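Local coordinates for putative pneumococcal surface protein (Streptococcus pneumoniae, PDB 4CNL) that probably attaches to the pneumococcal cell wall by binding the choline of teichoic acids through its choline-binding repeats, at residues 49-54 with 75-80. Numbering follows the deposited sequence.
With CHT (choline ion), chain H; CHT (choline ion), chain I; SO4 (sulfate ion), chain L.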
loop_
_atom_site.group_PDB
_atom_site.type_symbol
_atom_site.label_atom_id
_atom_site.label_comp_id
_atom_site.label_asym_id
_atom_site.label_seq_id
_atom_site.Cartn_x
_atom_site.Cartn_y
_atom_site.Cartn_z
ATOM N N TYR A 49 -21.296 3.413 -0.963
ATOM C CA TYR A 49 -20.070 3.276 -1.746
ATOM C C TYR A 49 -19.300 2.025 -1.355
ATOM O O TYR A 49 -18.282 1.710 -1.970
ATOM C CB TYR A 49 -19.163 4.499 -1.572
ATOM C CG TYR A 49 -19.618 5.732 -2.318
ATOM C CD1 TYR A 49 -19.204 5.972 -3.622
ATOM C CD2 TYR A 49 -20.454 6.660 -1.718
ATOM C CE1 TYR A 49 -19.615 7.100 -4.306
ATOM C CE2 TYR A 49 -20.874 7.790 -2.396
ATOM C CZ TYR A 49 -20.449 8.004 -3.688
ATOM O OH TYR A 49 -20.863 9.129 -4.363
ATOM N N GLN A 50 -19.794 1.331 -0.332
ATOM C CA GLN A 50 -19.138 0.158 0.235
ATOM C C GLN A 50 -17.663 0.427 0.542
ATOM O O GLN A 50 -16.790 -0.332 0.125
ATOM C CB GLN A 50 -19.268 -1.044 -0.709
ATOM C CG GLN A 50 -20.652 -1.670 -0.742
ATOM C CD GLN A 50 -21.506 -1.171 -1.891
ATOM O OE1 GLN A 50 -21.489 0.012 -2.231
ATOM N NE2 GLN A 50 -22.258 -2.080 -2.503
ATOM N N ALA A 51 -17.391 1.511 1.266
ATOM C CA ALA A 51 -16.014 1.923 1.518
ATOM C C ALA A 51 -15.870 2.823 2.737
ATOM O O ALA A 51 -16.787 3.554 3.107
ATOM C CB ALA A 51 -15.444 2.626 0.289
ATOM N N TRP A 52 -14.705 2.754 3.362
ATOM C CA TRP A 52 -14.320 3.693 4.395
ATOM C C TRP A 52 -13.743 4.967 3.784
ATOM O O TRP A 52 -13.014 4.919 2.787
ATOM C CB TRP A 52 -13.259 3.092 5.319
ATOM C CG TRP A 52 -13.738 2.036 6.251
ATOM C CD1 TRP A 52 -13.646 0.681 6.079
ATOM C CD2 TRP A 52 -14.365 2.240 7.523
ATOM N NE1 TRP A 52 -14.186 0.034 7.166
ATOM C CE2 TRP A 52 -14.631 0.969 8.065
ATOM C CE3 TRP A 52 -14.722 3.380 8.255
ATOM C CZ2 TRP A 52 -15.242 0.800 9.306
ATOM C CZ3 TRP A 52 -15.328 3.209 9.489
ATOM C CH2 TRP A 52 -15.583 1.931 9.998
ATOM N N TYR A 53 -14.038 6.091 4.428
ATOM C CA TYR A 53 -13.462 7.391 4.076
ATOM C C TYR A 53 -12.940 8.068 5.327
ATOM O O TYR A 53 -13.486 7.863 6.408
ATOM C CB TYR A 53 -14.508 8.290 3.413
ATOM C CG TYR A 53 -15.033 7.755 2.107
ATOM C CD1 TYR A 53 -16.070 6.819 2.078
ATOM C CD2 TYR A 53 -14.493 8.182 0.906
ATOM C CE1 TYR A 53 -16.554 6.335 0.871
ATOM C CE2 TYR A 53 -14.963 7.700 -0.301
ATOM C CZ TYR A 53 -15.988 6.778 -0.312
ATOM O OH TYR A 53 -16.457 6.305 -1.518
ATOM N N TYR A 54 -11.885 8.864 5.183
ATOM C CA TYR A 54 -11.388 9.668 6.292
ATOM C C TYR A 54 -11.631 11.140 6.040
ATOM O O TYR A 54 -11.117 11.705 5.073
ATOM C CB TYR A 54 -9.897 9.441 6.539
ATOM C CG TYR A 54 -9.452 10.160 7.788
ATOM C CD1 TYR A 54 -9.815 9.683 9.041
ATOM C CD2 TYR A 54 -8.727 11.337 7.719
ATOM C CE1 TYR A 54 -9.441 10.344 10.194
ATOM C CE2 TYR A 54 -8.348 12.012 8.873
ATOM C CZ TYR A 54 -8.705 11.505 10.102
ATOM O OH TYR A 54 -8.337 12.162 11.248
ATOM N N ASN A 75 -10.052 8.353 -5.243
ATOM C CA ASN A 75 -11.494 8.592 -5.095
ATOM C C ASN A 75 -11.915 8.697 -3.631
ATOM O O ASN A 75 -13.110 8.749 -3.324
ATOM C CB ASN A 75 -12.315 7.494 -5.803
ATOM C CG ASN A 75 -12.037 6.090 -5.270
ATOM O OD1 ASN A 75 -11.306 5.905 -4.302
ATOM N ND2 ASN A 75 -12.633 5.093 -5.911
ATOM N N GLY A 76 -10.933 8.731 -2.736
ATOM C CA GLY A 76 -11.182 8.844 -1.310
ATOM C C GLY A 76 -11.347 7.522 -0.580
ATOM O O GLY A 76 -11.245 7.479 0.659
ATOM N N LYS A 77 -11.611 6.447 -1.325
ATOM C CA LYS A 77 -11.890 5.146 -0.710
ATOM C C LYS A 77 -10.651 4.565 -0.039
ATOM O O LYS A 77 -9.573 4.545 -0.631
ATOM C CB LYS A 77 -12.410 4.147 -1.745
ATOM C CG LYS A 77 -13.733 4.521 -2.383
ATOM C CD LYS A 77 -14.304 3.336 -3.132
ATOM C CE LYS A 77 -15.699 3.631 -3.646
ATOM N NZ LYS A 77 -16.234 2.429 -4.363
ATOM N N MET A 78 -10.798 4.095 1.194
ATOM C CA MET A 78 -9.685 3.426 1.857
ATOM C C MET A 78 -9.365 2.130 1.141
ATOM O O MET A 78 -10.254 1.309 0.896
ATOM C CB MET A 78 -10.003 3.144 3.322
ATOM C CG MET A 78 -8.815 2.597 4.070
ATOM S SD MET A 78 -9.271 1.933 5.674
ATOM C CE MET A 78 -10.180 0.517 5.168
ATOM N N ALA A 79 -8.088 1.939 0.821
ATOM C CA ALA A 79 -7.642 0.704 0.191
ATOM C C ALA A 79 -7.726 -0.481 1.150
ATOM O O ALA A 79 -7.444 -0.355 2.346
ATOM C CB ALA A 79 -6.216 0.881 -0.329
ATOM N N GLN A 80 -8.109 -1.636 0.614
ATOM C CA GLN A 80 -8.303 -2.841 1.413
ATOM C C GLN A 80 -8.013 -4.066 0.579
ATOM O O GLN A 80 -8.656 -4.266 -0.449
ATOM C CB GLN A 80 -9.747 -2.934 1.942
ATOM C CG GLN A 80 -9.997 -2.196 3.229
ATOM C CD GLN A 80 -11.438 -2.318 3.735
ATOM O OE1 GLN A 80 -12.343 -1.631 3.252
ATOM N NE2 GLN A 80 -11.647 -3.181 4.724
HETATM C C4 CHT H . -9.611 1.914 12.189
HETATM C C5 CHT H . -9.925 1.036 10.976
HETATM C C6 CHT H . -10.920 1.010 8.834
HETATM C C7 CHT H . -11.620 2.575 10.442
HETATM C C8 CHT H . -9.501 2.783 9.437
HETATM O O6 CHT H . -8.878 1.171 13.156
HETATM N N1 CHT H . -10.489 1.854 9.919
HETATM C C4 CHT I . -15.513 11.778 -4.494
HETATM C C5 CHT I . -16.652 10.857 -4.067
HETATM C C6 CHT I . -17.566 12.410 -2.510
HETATM C C7 CHT I . -17.949 10.085 -2.280
HETATM C C8 CHT I . -15.819 10.990 -1.864
HETATM O O6 CHT I . -16.041 12.896 -5.194
HETATM N N1 CHT I . -17.001 11.089 -2.679
HETATM S S SO4 L . -12.654 1.387 -6.325
HETATM O O1 SO4 L . -13.831 2.165 -6.710
HETATM O O2 SO4 L . -12.082 0.751 -7.510
HETATM O O3 SO4 L . -11.647 2.261 -5.726
HETATM O O4 SO4 L . -13.045 0.368 -5.352
HETATM O O HOH W 1 -15.881 -0.016 -2.767
HETATM O O HOH W 2 -12.752 0.989 2.137
HETATM O O HOH W 3 -15.521 7.399 -3.724
HETATM O O HOH W 4 -11.326 9.606 2.443
#
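K77 NZ is gripped from several sides: it donates to Y49 O at 3.2 Å, in the plane of that carbonyl, and to water 1, which in turn donates to Q50 O; a weak bond reaches the sulfate ion, probably a crystallisation component. Lysine suits this place because its chain, extended beyond CG, carries NZ as far as Y49 O while its methylenes pass A51 CB, small enough to admit them, and CG lies 3.4 Å from Y53 OH as the two side chains run side by side in the same direction. The backbones are joined by M78 N donating to W52 O (2.9 Å). Beside this bond, water 2 accepts from W52 N and donates to M78 O and to Q80 OE1, which also lies at the edge of the indole. N75 OD1 accepts from K77 N, closing an Asx turn, and ND2 holds the sulfate. Glycine suits G76 because its backbone, at positive phi, packs tightly against the Y53 ring, with G76 O 3.3 Å from Y53 CD2. Water 3 bridges Y53 OH and N75 O.

Two choline pockets flank this junction. In one, M78 CE meets W52 CD1 at 3.6 Å, the bend at chi3 (69°) placing the methyl there, and SD stands obliquely to the indole in a Met-aromatic contact; choline methyl C6 sits over the indole face and 3.7 Å from SD, so the pair offers a flat electron-rich surface and a polarisable sulfur, and W43 and Y70 complete the pocket. In the other, choline C7 lies over the Y49 ring, 3.5 Å from CZ, while Y53 and N75 O approach C8. Caging a quaternary ammonium between aromatic residues of successive hairpins is the hallmark of the choline-binding repeat solenoid.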